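Local coordinates for alpha-2,3-sialyltransferase (Campylobacter jejuni, PDB 2P2V), which probably transfers sialic acid from a CMP-linked donor in alpha-2,3 linkage, and is represented here by its N-terminal part, which carries the sialyltransferase family domain, at residues 21-26 / 165-170; 46-51 / 152-157; 64-69 / 92-97. All coordinates share one frame; numbering follows the deposited sequence.

Contact 1: residues 21-26 / 165-170; sequences NIIIAG and TIYLCG. With CSF (cytidine-5'-monophosphate-3-fluoro-N-acetyl-neuraminic acid), chain O.
The phenol ring of Tyr167 turns an edge to strand 21-25, and the carbonyl oxygen Ile22 O lies in the ring plane, 3.6 Å from Tyr167 CD2. Ile23 approaches the same ring obliquely. Its CG1 stands beside its own backbone N (chi1 -48°), and a second bend at chi2 (-49°) carries CD1 equally close to Tyr167 CD2 and CB, 3.5 Å. At the tip of the ring, again in plane, a water links Tyr167 OH to Asn21 OD1, donating a hydrogen bond to Asn21 OD1 over 2.7 Å. A second water donates to both Asn21 OD1 and Thr165 OG1, so two waters grip one amide oxygen; the nitrogen of that amide is held by the backbone of Glu42. On this face, too, Ala25 CB rests 3.6 Å from Cys169 SG. On the other face of the two strands, Ile22, Ile24, Ile166 and Leu168 form an apolar layer facing helix 150-161: Ile22 and Ile166 lie side by side, CG2 to CG1 at 3.7 Å, whereas Ile24 slants across, CD1 meeting Ile166 CG2. Five backbone bonds tie the parallel strands, the last from Gly26 N to Cys169 O at 2.8 Å. Without side chains, Gly26 and Gly170 draw close at the strand ends; Gly26 CA packs 3.2 Å from O4' of the CMP ribose, while Gly170 O sits over one face of the cytosine at N1. Here the sheet order switches, chain connections leaving in opposite directions, and a nucleotide at the C-terminal ends of such strands is characteristic of Rossmann-type folds.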
# COMPACT_ATOMS: atom_id res chain seq x y z
N ASN A 21 -36.33 -1.97 5.40
CA ASN A 21 -36.82 -3.32 5.24
C ASN A 21 -36.09 -4.01 4.10
O ASN A 21 -35.98 -3.46 3.02
CB ASN A 21 -38.31 -3.36 4.83
CG ASN A 21 -39.25 -2.85 5.94
OD1 ASN A 21 -38.99 -3.05 7.14
ND2 ASN A 21 -40.35 -2.20 5.53
N ILE A 22 -35.71 -5.25 4.33
CA ILE A 22 -34.98 -5.95 3.27
C ILE A 22 -35.53 -7.35 3.17
O ILE A 22 -35.77 -8.00 4.18
CB ILE A 22 -33.42 -5.87 3.56
CG1 ILE A 22 -32.61 -6.50 2.39
CG2 ILE A 22 -33.04 -6.54 4.86
CD1 ILE A 22 -32.69 -5.72 1.11
N ILE A 23 -35.75 -7.83 1.94
CA ILE A 23 -36.11 -9.21 1.71
C ILE A 23 -34.83 -9.82 1.18
O ILE A 23 -34.22 -9.25 0.27
CB ILE A 23 -37.20 -9.34 0.62
CG1 ILE A 23 -38.37 -8.36 0.87
CG2 ILE A 23 -37.64 -10.79 0.46
CD1 ILE A 23 -38.92 -8.38 2.31
N ILE A 24 -34.48 -10.97 1.75
CA ILE A 24 -33.27 -11.69 1.47
C ILE A 24 -33.67 -13.08 1.06
O ILE A 24 -34.26 -13.84 1.84
CB ILE A 24 -32.32 -11.68 2.70
CG1 ILE A 24 -31.90 -10.23 3.03
CG2 ILE A 24 -31.13 -12.62 2.43
CD1 ILE A 24 -30.98 -10.08 4.24
N ALA A 25 -33.39 -13.42 -0.20
CA ALA A 25 -33.81 -14.70 -0.74
C ALA A 25 -32.68 -15.64 -1.06
O ALA A 25 -31.74 -15.28 -1.81
CB ALA A 25 -34.69 -14.50 -1.93
N GLY A 26 -32.75 -16.83 -0.49
CA GLY A 26 -31.92 -17.96 -0.93
C GLY A 26 -32.58 -18.54 -2.17
O GLY A 26 -33.57 -18.01 -2.69
N THR A 165 -35.09 -4.54 9.49
CA THR A 165 -35.96 -5.69 9.47
C THR A 165 -35.73 -6.58 8.25
O THR A 165 -35.98 -6.17 7.13
CB THR A 165 -37.46 -5.30 9.51
OG1 THR A 165 -37.66 -4.30 10.52
CG2 THR A 165 -38.26 -6.52 9.86
N ILE A 166 -35.36 -7.82 8.51
CA ILE A 166 -35.08 -8.80 7.44
C ILE A 166 -36.21 -9.82 7.29
O ILE A 166 -36.62 -10.40 8.28
CB ILE A 166 -33.77 -9.57 7.79
CG1 ILE A 166 -32.61 -8.60 7.89
CG2 ILE A 166 -33.54 -10.71 6.81
CD1 ILE A 166 -31.46 -9.14 8.64
N TYR A 167 -36.67 -10.06 6.05
CA TYR A 167 -37.62 -11.11 5.79
C TYR A 167 -36.97 -12.12 4.92
O TYR A 167 -36.52 -11.78 3.81
CB TYR A 167 -38.80 -10.58 5.02
CG TYR A 167 -39.49 -9.49 5.78
CD1 TYR A 167 -40.66 -9.76 6.53
CD2 TYR A 167 -38.99 -8.21 5.79
CE1 TYR A 167 -41.28 -8.74 7.26
CE2 TYR A 167 -39.62 -7.17 6.50
CZ TYR A 167 -40.77 -7.46 7.22
OH TYR A 167 -41.38 -6.43 7.93
N LEU A 168 -36.93 -13.35 5.41
CA LEU A 168 -36.20 -14.40 4.71
C LEU A 168 -37.05 -15.35 3.95
O LEU A 168 -38.12 -15.74 4.40
CB LEU A 168 -35.39 -15.22 5.71
CG LEU A 168 -34.39 -14.43 6.54
CD1 LEU A 168 -33.93 -15.36 7.67
CD2 LEU A 168 -33.21 -13.92 5.71
N CYS A 169 -36.54 -15.79 2.80
CA CYS A 169 -37.21 -16.79 2.04
C CYS A 169 -36.18 -17.55 1.22
O CYS A 169 -35.04 -17.09 1.07
CB CYS A 169 -38.30 -16.21 1.12
SG CYS A 169 -37.72 -15.00 -0.11
N GLY A 170 -36.60 -18.68 0.68
CA GLY A 170 -35.69 -19.53 -0.09
C GLY A 170 -34.54 -20.08 0.74
O GLY A 170 -33.55 -20.61 0.20
C5A CSF O . -22.69 -24.03 -2.87
C4A CSF O . -23.56 -24.18 -1.63
C2A CSF O . -24.09 -21.67 -1.68
O6A CSF O . -23.35 -21.65 -2.92
C6A CSF O . -23.25 -22.86 -3.71
C3A CSF O . -23.64 -22.86 -0.84
O4A CSF O . -22.98 -25.15 -0.77
N5A CSF O . -22.81 -25.29 -3.62
C7A CSF O . -22.37 -22.54 -4.91
C8A CSF O . -22.93 -21.36 -5.70
C9A CSF O . -22.00 -20.95 -6.86
O9A CSF O . -22.60 -19.91 -7.67
O8A CSF O . -24.28 -21.71 -6.15
O7A CSF O . -21.03 -22.30 -4.45
C1A CSF O . -23.74 -20.44 -0.85
OBA CSF O . -24.11 -20.45 0.35
OAA CSF O . -23.12 -19.49 -1.41
O1A CSF O . -25.53 -21.62 -1.80
O2A CSF O . -26.79 -23.41 -2.96
N1 CSF O . -30.46 -22.41 0.28
C2 CSF O . -31.00 -23.20 1.35
N3 CSF O . -31.51 -24.44 1.11
C4 CSF O . -31.52 -24.93 -0.15
C5 CSF O . -31.00 -24.17 -1.21
C6 CSF O . -30.48 -22.91 -0.97
C3' CSF O . -27.64 -20.54 0.27
C2' CSF O . -28.62 -21.02 1.32
C1' CSF O . -29.94 -21.06 0.55
O4' CSF O . -29.79 -20.31 -0.67
C4' CSF O . -28.47 -19.77 -0.75
PA CSF O . -26.51 -21.93 -3.07
O5' CSF O . -27.89 -21.18 -2.66
C5' CSF O . -27.92 -19.84 -2.17
O3' CSF O . -26.68 -19.66 0.84
O2' CSF O . -28.69 -20.06 2.41
N4 CSF O . -32.03 -26.17 -0.42
O2 CSF O . -30.96 -22.74 2.52
O3A CSF O . -26.07 -21.29 -4.35
C10 CSF O . -21.73 -25.71 -4.31
O10 CSF O . -20.66 -25.08 -4.36
C11 CSF O . -21.91 -27.01 -5.06
F3A CSF O . -22.41 -22.55 -0.32
O HOH W 1 -41.03 -4.03 8.52
O HOH W 2 -37.57 -1.91 9.45

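Contact 2: residues 46-51 / 152-157; sequences FRCNQF and VYMCAI. With CSF (cytidine-5'-monophosphate-3-fluoro-N-acetyl-neuraminic acid), chain O.
Met154 supplies most of the apolar contact with strand 44-48. Its extended chi2 (-170°) carries SD to 3.8 Å from Phe46 CB, and the bend at chi3 (-72°) turns CE to 3.7 Å from Cys48 SG. Met154 O lies in the plane of the Phe46 ring, at its CD2-CE2 edge, while Ile157 crosses that side chain at about a right angle, CG2 lying 4.2 Å from Phe46 CE2. Helix 150-161 thus lies on one face of the parallel sheet, the layered helix-on-sheet architecture of a Rossmann-type domain, with its short segment running at 146° to strand 46-48. Arg47 points to the other side of the sheet, where its guanidinium is faced by Phe51 CB and salt-bridged to Glu54. No hydrogen bond joins helix to strand; the side-chain amides of Asn49 and Gln50 bind the ligand. Asn49 ND2 donates over 3.0 Å to the phosphate oxygen O3A and also to the sialyl carboxylate oxygen OAA. Gln50, at the centre of an inverse gamma turn, uses both ends of its amide on the glycerol tail: OE1 accepts from O9A at 2.6 Å, and NE2 donates to O8A at 2.9 Å.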
# COMPACT_ATOMS: atom_id res chain seq x y z
N PHE A 46 -32.53 -8.60 -1.86
CA PHE A 46 -31.17 -9.11 -2.13
C PHE A 46 -31.33 -10.52 -2.69
O PHE A 46 -32.15 -11.32 -2.19
CB PHE A 46 -30.33 -9.19 -0.86
CG PHE A 46 -29.74 -7.87 -0.36
CD1 PHE A 46 -29.92 -6.67 -1.02
CD2 PHE A 46 -29.00 -7.90 0.82
CE1 PHE A 46 -29.35 -5.48 -0.48
CE2 PHE A 46 -28.43 -6.75 1.36
CZ PHE A 46 -28.59 -5.54 0.69
N ARG A 47 -30.57 -10.84 -3.75
CA ARG A 47 -30.60 -12.19 -4.29
C ARG A 47 -29.15 -12.66 -4.43
O ARG A 47 -28.21 -11.85 -4.43
CB ARG A 47 -31.23 -12.21 -5.69
CG ARG A 47 -32.70 -11.63 -5.84
CD ARG A 47 -33.67 -12.45 -5.01
NE ARG A 47 -33.79 -13.87 -5.35
CZ ARG A 47 -34.59 -14.35 -6.31
NH1 ARG A 47 -35.30 -13.54 -7.05
NH2 ARG A 47 -34.69 -15.66 -6.50
N CYS A 48 -28.94 -13.98 -4.57
CA CYS A 48 -27.58 -14.44 -4.63
C CYS A 48 -27.46 -15.51 -5.70
O CYS A 48 -28.47 -16.11 -6.11
CB CYS A 48 -27.13 -15.03 -3.30
SG CYS A 48 -28.01 -16.48 -2.69
N ASN A 49 -26.22 -15.73 -6.12
CA ASN A 49 -25.87 -16.93 -6.88
C ASN A 49 -26.80 -17.15 -8.08
O ASN A 49 -26.97 -16.22 -8.86
CB ASN A 49 -25.76 -18.11 -5.93
CG ASN A 49 -24.70 -17.88 -4.83
OD1 ASN A 49 -23.83 -17.03 -4.95
ND2 ASN A 49 -24.76 -18.67 -3.77
N GLN A 50 -27.34 -18.38 -8.26
CA GLN A 50 -28.14 -18.65 -9.45
C GLN A 50 -29.62 -18.24 -9.31
O GLN A 50 -30.50 -19.00 -9.68
CB GLN A 50 -28.00 -20.12 -9.84
CG GLN A 50 -26.64 -20.47 -10.40
CD GLN A 50 -25.57 -20.70 -9.32
OE1 GLN A 50 -24.74 -19.83 -9.09
NE2 GLN A 50 -25.57 -21.89 -8.69
N PHE A 51 -29.90 -17.03 -8.82
CA PHE A 51 -31.29 -16.61 -8.61
C PHE A 51 -32.08 -16.58 -9.94
O PHE A 51 -33.30 -16.82 -9.98
CB PHE A 51 -31.33 -15.22 -7.91
CG PHE A 51 -30.82 -14.11 -8.75
CD1 PHE A 51 -29.47 -13.76 -8.72
CD2 PHE A 51 -31.66 -13.44 -9.62
CE1 PHE A 51 -28.97 -12.76 -9.57
CE2 PHE A 51 -31.19 -12.44 -10.47
CZ PHE A 51 -29.83 -12.10 -10.45
N VAL A 152 -27.16 -16.11 5.11
CA VAL A 152 -26.60 -15.50 6.30
C VAL A 152 -25.66 -14.36 5.95
O VAL A 152 -25.75 -13.32 6.53
CB VAL A 152 -25.88 -16.53 7.23
CG1 VAL A 152 -25.38 -15.92 8.55
CG2 VAL A 152 -26.80 -17.70 7.54
N TYR A 153 -24.78 -14.55 4.96
CA TYR A 153 -23.87 -13.47 4.57
C TYR A 153 -24.63 -12.23 4.16
O TYR A 153 -24.29 -11.12 4.57
CB TYR A 153 -22.98 -13.99 3.39
CG TYR A 153 -21.83 -13.08 3.05
CD1 TYR A 153 -20.56 -13.33 3.55
CD2 TYR A 153 -22.02 -11.98 2.21
CE1 TYR A 153 -19.53 -12.46 3.24
CE2 TYR A 153 -20.99 -11.11 1.91
CZ TYR A 153 -19.75 -11.39 2.41
OH TYR A 153 -18.71 -10.55 2.11
N MET A 154 -25.67 -12.41 3.34
CA MET A 154 -26.50 -11.31 2.87
C MET A 154 -27.17 -10.59 4.05
O MET A 154 -27.34 -9.34 4.01
CB MET A 154 -27.58 -11.79 1.89
CG MET A 154 -26.98 -12.16 0.48
SD MET A 154 -28.29 -12.44 -0.71
CE MET A 154 -28.87 -13.98 -0.10
N CYS A 155 -27.56 -11.36 5.06
CA CYS A 155 -28.14 -10.72 6.31
C CYS A 155 -27.12 -9.79 7.00
O CYS A 155 -27.45 -8.67 7.40
CB CYS A 155 -28.60 -11.79 7.31
SG CYS A 155 -30.06 -12.67 6.77
N ALA A 156 -25.89 -10.28 7.14
CA ALA A 156 -24.80 -9.51 7.73
C ALA A 156 -24.57 -8.25 6.91
O ALA A 156 -24.45 -7.13 7.44
CB ALA A 156 -23.46 -10.44 7.86
N ILE A 157 -24.56 -8.38 5.57
CA ILE A 157 -24.35 -7.23 4.73
C ILE A 157 -25.48 -6.20 4.94
O ILE A 157 -25.21 -4.99 5.11
CB ILE A 157 -24.31 -7.62 3.21
CG1 ILE A 157 -22.99 -8.35 2.92
CG2 ILE A 157 -24.40 -6.37 2.34
CD1 ILE A 157 -21.78 -7.46 2.72
C5A CSF O . -22.69 -24.03 -2.87
C4A CSF O . -23.56 -24.18 -1.63
C2A CSF O . -24.09 -21.67 -1.68
O6A CSF O . -23.35 -21.65 -2.92
C6A CSF O . -23.25 -22.86 -3.71
C3A CSF O . -23.64 -22.86 -0.84
O4A CSF O . -22.98 -25.15 -0.77
N5A CSF O . -22.81 -25.29 -3.62
C7A CSF O . -22.37 -22.54 -4.91
C8A CSF O . -22.93 -21.36 -5.70
C9A CSF O . -22.00 -20.95 -6.86
O9A CSF O . -22.60 -19.91 -7.67
O8A CSF O . -24.28 -21.71 -6.15
O7A CSF O . -21.03 -22.30 -4.45
C1A CSF O . -23.74 -20.44 -0.85
OBA CSF O . -24.11 -20.45 0.35
OAA CSF O . -23.12 -19.49 -1.41
O1A CSF O . -25.53 -21.62 -1.80
O2A CSF O . -26.79 -23.41 -2.96
N1 CSF O . -30.46 -22.41 0.28
C2 CSF O . -31.00 -23.20 1.35
N3 CSF O . -31.51 -24.44 1.11
C4 CSF O . -31.52 -24.93 -0.15
C5 CSF O . -31.00 -24.17 -1.21
C6 CSF O . -30.48 -22.91 -0.97
C3' CSF O . -27.64 -20.54 0.27
C2' CSF O . -28.62 -21.02 1.32
C1' CSF O . -29.94 -21.06 0.55
O4' CSF O . -29.79 -20.31 -0.67
C4' CSF O . -28.47 -19.77 -0.75
PA CSF O . -26.51 -21.93 -3.07
O5' CSF O . -27.89 -21.18 -2.66
C5' CSF O . -27.92 -19.84 -2.17
O3' CSF O . -26.68 -19.66 0.84
O2' CSF O . -28.69 -20.06 2.41
N4 CSF O . -32.03 -26.17 -0.42
O2 CSF O . -30.96 -22.74 2.52
O3A CSF O . -26.07 -21.29 -4.35
C10 CSF O . -21.73 -25.71 -4.31
O10 CSF O . -20.66 -25.08 -4.36
C11 CSF O . -21.91 -27.01 -5.06
F3A CSF O . -22.41 -22.55 -0.32

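Contact 3: residues 64-69 / 92-97; sequences KAVFFN and KNIFCS. With CSF (cytidine-5'-monophosphate-3-fluoro-N-acetyl-neuraminic acid), chain O; EDO (1,2-ethanediol), chain D.
Phe67 and Phe95 lie side by side on one face of the two parallel strands of a beta-alpha-beta unit whose helix, 73-85, covers the opposite face. Their ring planes differ by only 4°, but they are slid so far that they barely overlap: Phe95 CD1 sits over one face of the Phe67 ring, 3.5 Å from Phe67 CE2. The small Ala65 fits at the Phe95 edge, its CB touching CE1 (3.6 Å). Ser97 OG lies at the edge of the Phe67 ring, 3.5 Å from Phe67 CB. On the helix-covered face the bumps are branched. Ile94 divides its two branches: the CG1 methylene lies beside Val66 CG2 at 3.8 Å, and the CG2 methyl reaches Phe68 CD2. At the N-terminal ends of the two segments the aliphatic parts of Lys64 and Lys92 cross, CD to CD, and Glu10 pairs with Lys64 NZ. Asn93 ND2, which also bonds to Glu10, makes a nearly straight bond (167°) to Lys64 O at 3.0 Å. At the far end Asn69 ND2 donates to the sialyl carboxylate oxygen OAA over 3.1 Å, while a water accepts from Ser97 OG at 2.7 Å and donates to Asn69 OD1.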
# COMPACT_ATOMS: atom_id res chain seq x y z
N LYS A 64 -32.01 -4.89 -5.39
CA LYS A 64 -31.15 -3.90 -4.83
C LYS A 64 -29.68 -4.35 -4.86
O LYS A 64 -28.81 -3.57 -5.21
CB LYS A 64 -31.56 -3.53 -3.38
CG LYS A 64 -30.76 -2.37 -2.78
CD LYS A 64 -31.08 -0.98 -3.40
CE LYS A 64 -30.55 0.16 -2.52
NZ LYS A 64 -30.94 1.48 -3.08
N ALA A 65 -29.39 -5.60 -4.52
CA ALA A 65 -27.99 -6.04 -4.68
C ALA A 65 -28.05 -7.51 -5.00
O ALA A 65 -28.86 -8.23 -4.45
CB ALA A 65 -27.20 -5.86 -3.46
N VAL A 66 -27.09 -7.96 -5.80
CA VAL A 66 -26.91 -9.38 -5.97
C VAL A 66 -25.58 -9.76 -5.39
O VAL A 66 -24.67 -8.93 -5.32
CB VAL A 66 -26.89 -9.83 -7.50
CG1 VAL A 66 -28.30 -9.65 -8.17
CG2 VAL A 66 -25.81 -9.08 -8.28
N PHE A 67 -25.43 -11.06 -5.05
CA PHE A 67 -24.23 -11.48 -4.33
C PHE A 67 -23.74 -12.74 -4.98
O PHE A 67 -24.51 -13.68 -5.14
CB PHE A 67 -24.54 -11.82 -2.87
CG PHE A 67 -24.93 -10.61 -2.05
CD1 PHE A 67 -26.20 -10.08 -2.21
CD2 PHE A 67 -24.01 -10.00 -1.21
CE1 PHE A 67 -26.54 -8.89 -1.48
CE2 PHE A 67 -24.34 -8.83 -0.51
CZ PHE A 67 -25.58 -8.31 -0.66
N PHE A 68 -22.45 -12.76 -5.29
CA PHE A 68 -21.84 -13.94 -6.00
C PHE A 68 -20.54 -14.35 -5.34
O PHE A 68 -19.77 -13.52 -4.80
CB PHE A 68 -21.51 -13.54 -7.46
CG PHE A 68 -22.71 -13.11 -8.30
CD1 PHE A 68 -23.85 -13.94 -8.48
CD2 PHE A 68 -22.70 -11.87 -8.92
CE1 PHE A 68 -24.94 -13.51 -9.24
CE2 PHE A 68 -23.76 -11.47 -9.72
CZ PHE A 68 -24.90 -12.32 -9.88
N ASN A 69 -20.23 -15.65 -5.43
CA ASN A 69 -19.03 -16.20 -4.83
C ASN A 69 -17.80 -15.99 -5.74
O ASN A 69 -17.91 -15.89 -6.98
CB ASN A 69 -19.24 -17.74 -4.59
CG ASN A 69 -20.27 -18.03 -3.44
OD1 ASN A 69 -20.52 -17.18 -2.56
ND2 ASN A 69 -20.86 -19.20 -3.47
N LYS A 92 -29.09 -2.99 -8.91
CA LYS A 92 -28.43 -1.77 -8.50
C LYS A 92 -27.01 -1.90 -7.99
O LYS A 92 -26.26 -0.93 -8.04
CB LYS A 92 -29.29 -0.96 -7.52
CG LYS A 92 -30.57 -0.44 -8.20
CD LYS A 92 -31.59 -0.02 -7.14
CE LYS A 92 -32.66 0.87 -7.75
NZ LYS A 92 -32.03 2.13 -8.23
N ASN A 93 -26.64 -3.08 -7.51
CA ASN A 93 -25.32 -3.24 -6.92
C ASN A 93 -24.90 -4.67 -7.12
O ASN A 93 -25.71 -5.55 -7.06
CB ASN A 93 -25.35 -3.07 -5.38
CG ASN A 93 -25.62 -1.63 -4.95
OD1 ASN A 93 -24.69 -0.88 -4.78
ND2 ASN A 93 -26.90 -1.27 -4.72
N ILE A 94 -23.61 -4.91 -7.23
CA ILE A 94 -23.14 -6.30 -7.39
C ILE A 94 -22.03 -6.56 -6.40
O ILE A 94 -21.00 -5.88 -6.46
CB ILE A 94 -22.56 -6.57 -8.83
CG1 ILE A 94 -23.64 -6.37 -9.89
CG2 ILE A 94 -22.04 -8.02 -8.85
CD1 ILE A 94 -23.10 -6.43 -11.38
N PHE A 95 -22.22 -7.48 -5.46
CA PHE A 95 -21.19 -7.81 -4.47
C PHE A 95 -20.53 -9.17 -4.76
O PHE A 95 -21.22 -10.08 -5.21
CB PHE A 95 -21.75 -8.01 -3.09
CG PHE A 95 -22.22 -6.70 -2.44
CD1 PHE A 95 -23.46 -6.23 -2.74
CD2 PHE A 95 -21.41 -6.02 -1.55
CE1 PHE A 95 -23.93 -5.01 -2.15
CE2 PHE A 95 -21.85 -4.81 -0.96
CZ PHE A 95 -23.13 -4.35 -1.27
N CYS A 96 -19.27 -9.27 -4.39
CA CYS A 96 -18.59 -10.56 -4.29
C CYS A 96 -18.55 -10.93 -2.82
O CYS A 96 -18.01 -10.17 -1.99
CB CYS A 96 -17.18 -10.41 -4.86
SG CYS A 96 -16.41 -12.04 -4.92
N SER A 97 -19.23 -12.01 -2.46
CA SER A 97 -19.31 -12.52 -1.08
C SER A 97 -17.96 -13.05 -0.58
O SER A 97 -17.53 -14.20 -0.90
CB SER A 97 -20.37 -13.59 -1.00
OG SER A 97 -21.60 -13.19 -1.58
C5A CSF O . -22.69 -24.03 -2.87
C4A CSF O . -23.56 -24.18 -1.63
C2A CSF O . -24.09 -21.67 -1.68
O6A CSF O . -23.35 -21.65 -2.92
C6A CSF O . -23.25 -22.86 -3.71
C3A CSF O . -23.64 -22.86 -0.84
O4A CSF O . -22.98 -25.15 -0.77
N5A CSF O . -22.81 -25.29 -3.62
C7A CSF O . -22.37 -22.54 -4.91
C8A CSF O . -22.93 -21.36 -5.70
C9A CSF O . -22.00 -20.95 -6.86
O9A CSF O . -22.60 -19.91 -7.67
O8A CSF O . -24.28 -21.71 -6.15
O7A CSF O . -21.03 -22.30 -4.45
C1A CSF O . -23.74 -20.44 -0.85
OBA CSF O . -24.11 -20.45 0.35
OAA CSF O . -23.12 -19.49 -1.41
O1A CSF O . -25.53 -21.62 -1.80
O2A CSF O . -26.79 -23.41 -2.96
N1 CSF O . -30.46 -22.41 0.28
C2 CSF O . -31.00 -23.20 1.35
N3 CSF O . -31.51 -24.44 1.11
C4 CSF O . -31.52 -24.93 -0.15
C5 CSF O . -31.00 -24.17 -1.21
C6 CSF O . -30.48 -22.91 -0.97
C3' CSF O . -27.64 -20.54 0.27
C2' CSF O . -28.62 -21.02 1.32
C1' CSF O . -29.94 -21.06 0.55
O4' CSF O . -29.79 -20.31 -0.67
C4' CSF O . -28.47 -19.77 -0.75
PA CSF O . -26.51 -21.93 -3.07
O5' CSF O . -27.89 -21.18 -2.66
C5' CSF O . -27.92 -19.84 -2.17
O3' CSF O . -26.68 -19.66 0.84
O2' CSF O . -28.69 -20.06 2.41
N4 CSF O . -32.03 -26.17 -0.42
O2 CSF O . -30.96 -22.74 2.52
O3A CSF O . -26.07 -21.29 -4.35
C10 CSF O . -21.73 -25.71 -4.31
O10 CSF O . -20.66 -25.08 -4.36
C11 CSF O . -21.91 -27.01 -5.06
F3A CSF O . -22.41 -22.55 -0.32
C1 EDO D . -20.65 -16.81 0.60
O1 EDO D . -19.48 -17.52 0.15
C2 EDO D . -20.98 -17.30 2.00
O2 EDO D . -20.33 -18.56 2.22
O HOH W 3 -22.76 -15.39 -2.73

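How the contacts relate
All three contacts belong to one parallel sheet and its helix layer. Across the sheet, strands 90-96, 62-68, 44-48, 21-25 and 165-169 follow in order, so contact 3, the strand of contact 2 and contact 1 are met in turn, and helix 150-161 of contact 2 lies against strands from both other contacts. Centres of contacts 1 and 2 are about 9 Å apart, those of 2 and 3 about 7 Å, and those of 1 and 3 about 15 Å. Along the chain they nest, 3 within 2 within 1. Each supplies residues to the same donor-analogue pocket: contact 1 beside ribose and base, contact 2 at ribose C5', phosphate and sialyl group, contact 3 at the sialyl group.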